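Local coordinates for putative peptide ABC-transport system periplasmic peptide-binding protein (Campylobacter jejuni, PDB 4OEV) that binds nickel(II) outside the cytoplasm and probably delivers it to an ABC-type importer for uptake into the cell, at residues L351-E354 with F355-G359. Residues are numbered along the deposited sequence; the frame is centred on the assembly and turned at random.
Sequences LQSE and FRKIG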
loop_
_atom_site.group_PDB
_atom_site.type_symbol
_atom_site.label_atom_id
_atom_site.label_comp_id
_atom_site.label_asym_id
_atom_site.label_seq_id
_atom_site.Cartn_x
_atom_site.Cartn_y
_atom_site.Cartn_z
ATOM N N LEU A 351 -19.220 -12.621 -2.887
ATOM C CA LEU A 351 -20.012 -11.768 -1.987
ATOM C C LEU A 351 -21.484 -11.683 -2.450
ATOM O O LEU A 351 -22.403 -11.857 -1.649
ATOM C CB LEU A 351 -19.408 -10.362 -1.903
ATOM C CG LEU A 351 -18.030 -10.289 -1.278
ATOM C CD1 LEU A 351 -17.541 -8.825 -1.304
ATOM C CD2 LEU A 351 -18.002 -10.821 0.154
ATOM N N GLN A 352 -21.687 -11.458 -3.752
ATOM C CA GLN A 352 -23.028 -11.365 -4.320
ATOM C C GLN A 352 -23.817 -12.648 -4.052
ATOM O O GLN A 352 -24.966 -12.605 -3.681
ATOM C CB GLN A 352 -22.962 -11.078 -5.818
ATOM C CG GLN A 352 -24.351 -11.093 -6.528
ATOM C CD GLN A 352 -24.189 -10.982 -8.036
ATOM O OE1 GLN A 352 -23.428 -11.755 -8.646
ATOM N NE2 GLN A 352 -24.864 -10.014 -8.642
ATOM N N SER A 353 -23.150 -13.785 -4.198
ATOM C CA SER A 353 -23.710 -15.080 -3.883
ATOM C C SER A 353 -24.073 -15.234 -2.399
ATOM O O SER A 353 -25.178 -15.692 -2.064
ATOM C CB SER A 353 -22.707 -16.196 -4.274
ATOM O OG SER A 353 -23.230 -17.391 -3.723
ATOM N N GLU A 354 -23.146 -14.853 -1.519
ATOM C CA GLU A 354 -23.328 -14.918 -0.059
ATOM C C GLU A 354 -24.499 -14.044 0.389
ATOM O O GLU A 354 -25.332 -14.460 1.217
ATOM C CB GLU A 354 -22.016 -14.467 0.660
ATOM C CG GLU A 354 -20.846 -15.456 0.496
ATOM C CD GLU A 354 -21.158 -16.839 1.088
ATOM O OE1 GLU A 354 -21.951 -17.598 0.492
ATOM O OE2 GLU A 354 -20.618 -17.182 2.155
ATOM N N PHE A 355 -24.595 -12.855 -0.203
ATOM C CA PHE A 355 -25.658 -11.931 0.185
ATOM C C PHE A 355 -27.008 -12.421 -0.305
ATOM O O PHE A 355 -28.038 -12.226 0.347
ATOM C CB PHE A 355 -25.402 -10.573 -0.376
ATOM C CG PHE A 355 -24.130 -9.914 0.165
ATOM C CD1 PHE A 355 -23.559 -10.307 1.371
ATOM C CD2 PHE A 355 -23.519 -8.939 -0.565
ATOM C CE1 PHE A 355 -22.398 -9.662 1.858
ATOM C CE2 PHE A 355 -22.331 -8.285 -0.090
ATOM C CZ PHE A 355 -21.792 -8.675 1.114
ATOM N N ARG A 356 -27.005 -12.970 -1.506
ATOM C CA ARG A 356 -28.246 -13.484 -2.095
ATOM C C ARG A 356 -28.862 -14.529 -1.193
ATOM O O ARG A 356 -30.102 -14.611 -1.061
ATOM C CB ARG A 356 -27.982 -14.060 -3.483
ATOM C CG ARG A 356 -29.219 -14.704 -4.092
ATOM C CD ARG A 356 -29.057 -15.121 -5.531
ATOM N NE ARG A 356 -29.863 -16.335 -5.776
ATOM C CZ ARG A 356 -31.174 -16.329 -6.049
ATOM N NH1 ARG A 356 -31.832 -17.478 -6.252
ATOM N NH2 ARG A 356 -31.854 -15.177 -6.077
ATOM N N LYS A 357 -28.011 -15.313 -0.533
ATOM C CA LYS A 357 -28.500 -16.365 0.351
ATOM C C LYS A 357 -29.347 -15.831 1.526
ATOM O O LYS A 357 -30.213 -16.529 2.001
ATOM C CB LYS A 357 -27.343 -17.186 0.919
ATOM C CG LYS A 357 -26.649 -18.087 -0.080
ATOM C CD LYS A 357 -25.646 -18.974 0.623
ATOM C CE LYS A 357 -24.621 -19.486 -0.362
ATOM N NZ LYS A 357 -23.604 -20.351 0.279
ATOM N N ILE A 358 -29.085 -14.616 1.989
ATOM C CA ILE A 358 -29.848 -14.040 3.092
ATOM C C ILE A 358 -30.840 -12.972 2.620
ATOM O O ILE A 358 -31.279 -12.158 3.418
ATOM C CB ILE A 358 -28.923 -13.374 4.164
ATOM C CG1 ILE A 358 -28.093 -12.270 3.522
ATOM C CG2 ILE A 358 -28.030 -14.406 4.853
ATOM C CD1 ILE A 358 -27.449 -11.259 4.521
ATOM N N GLY A 359 -31.181 -12.953 1.333
ATOM C CA GLY A 359 -32.185 -12.020 0.844
ATOM C C GLY A 359 -31.692 -10.594 0.608
ATOM O O GLY A 359 -32.484 -9.654 0.578
#
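Lys357 projects outward and leans back beside Glu354 of the preceding turn, and the two side chains point the same way. Lys357 CB starts 3.4 Å from Glu354 O. With CG anti to the carbonyl carbon (chi1 -71°), the chain turns back toward the preceding turn, and Lys357 CG comes 3.4 Å from Ser353 O. CD passes Glu354 OE1, and Lys357 CE approaches Glu354 OE1 to 3.4 Å. At the tip, Lys357 NZ forms a salt bridge with Glu354 OE1 at 3.2 Å, and the hydrogen bond within it is weak. OE2, the other carboxylate oxygen of Glu354, accepts a hydrogen bond from the backbone N of Asp267, its stronger partner.

In the backbone, Phe355 N donates to Leu351 O at 2.8 Å. The same carbonyl oxygen lies over one face of the Phe355 ring, offset toward its rim. Leu351 CB meets Phe355 CE2 at 4.0 Å, an apolar contact. Gly359, with positive phi, is the C-prime residue of a Schellman motif that ends the helix.

Helix 342-357 is the crossover of a beta-alpha-beta unit between parallel strands 329-338 and 361-367. Phe355 packs on Leu262 of helix 256-265 and Ile455 of strand 454-467, while Leu351 touches Leu457 of that strand.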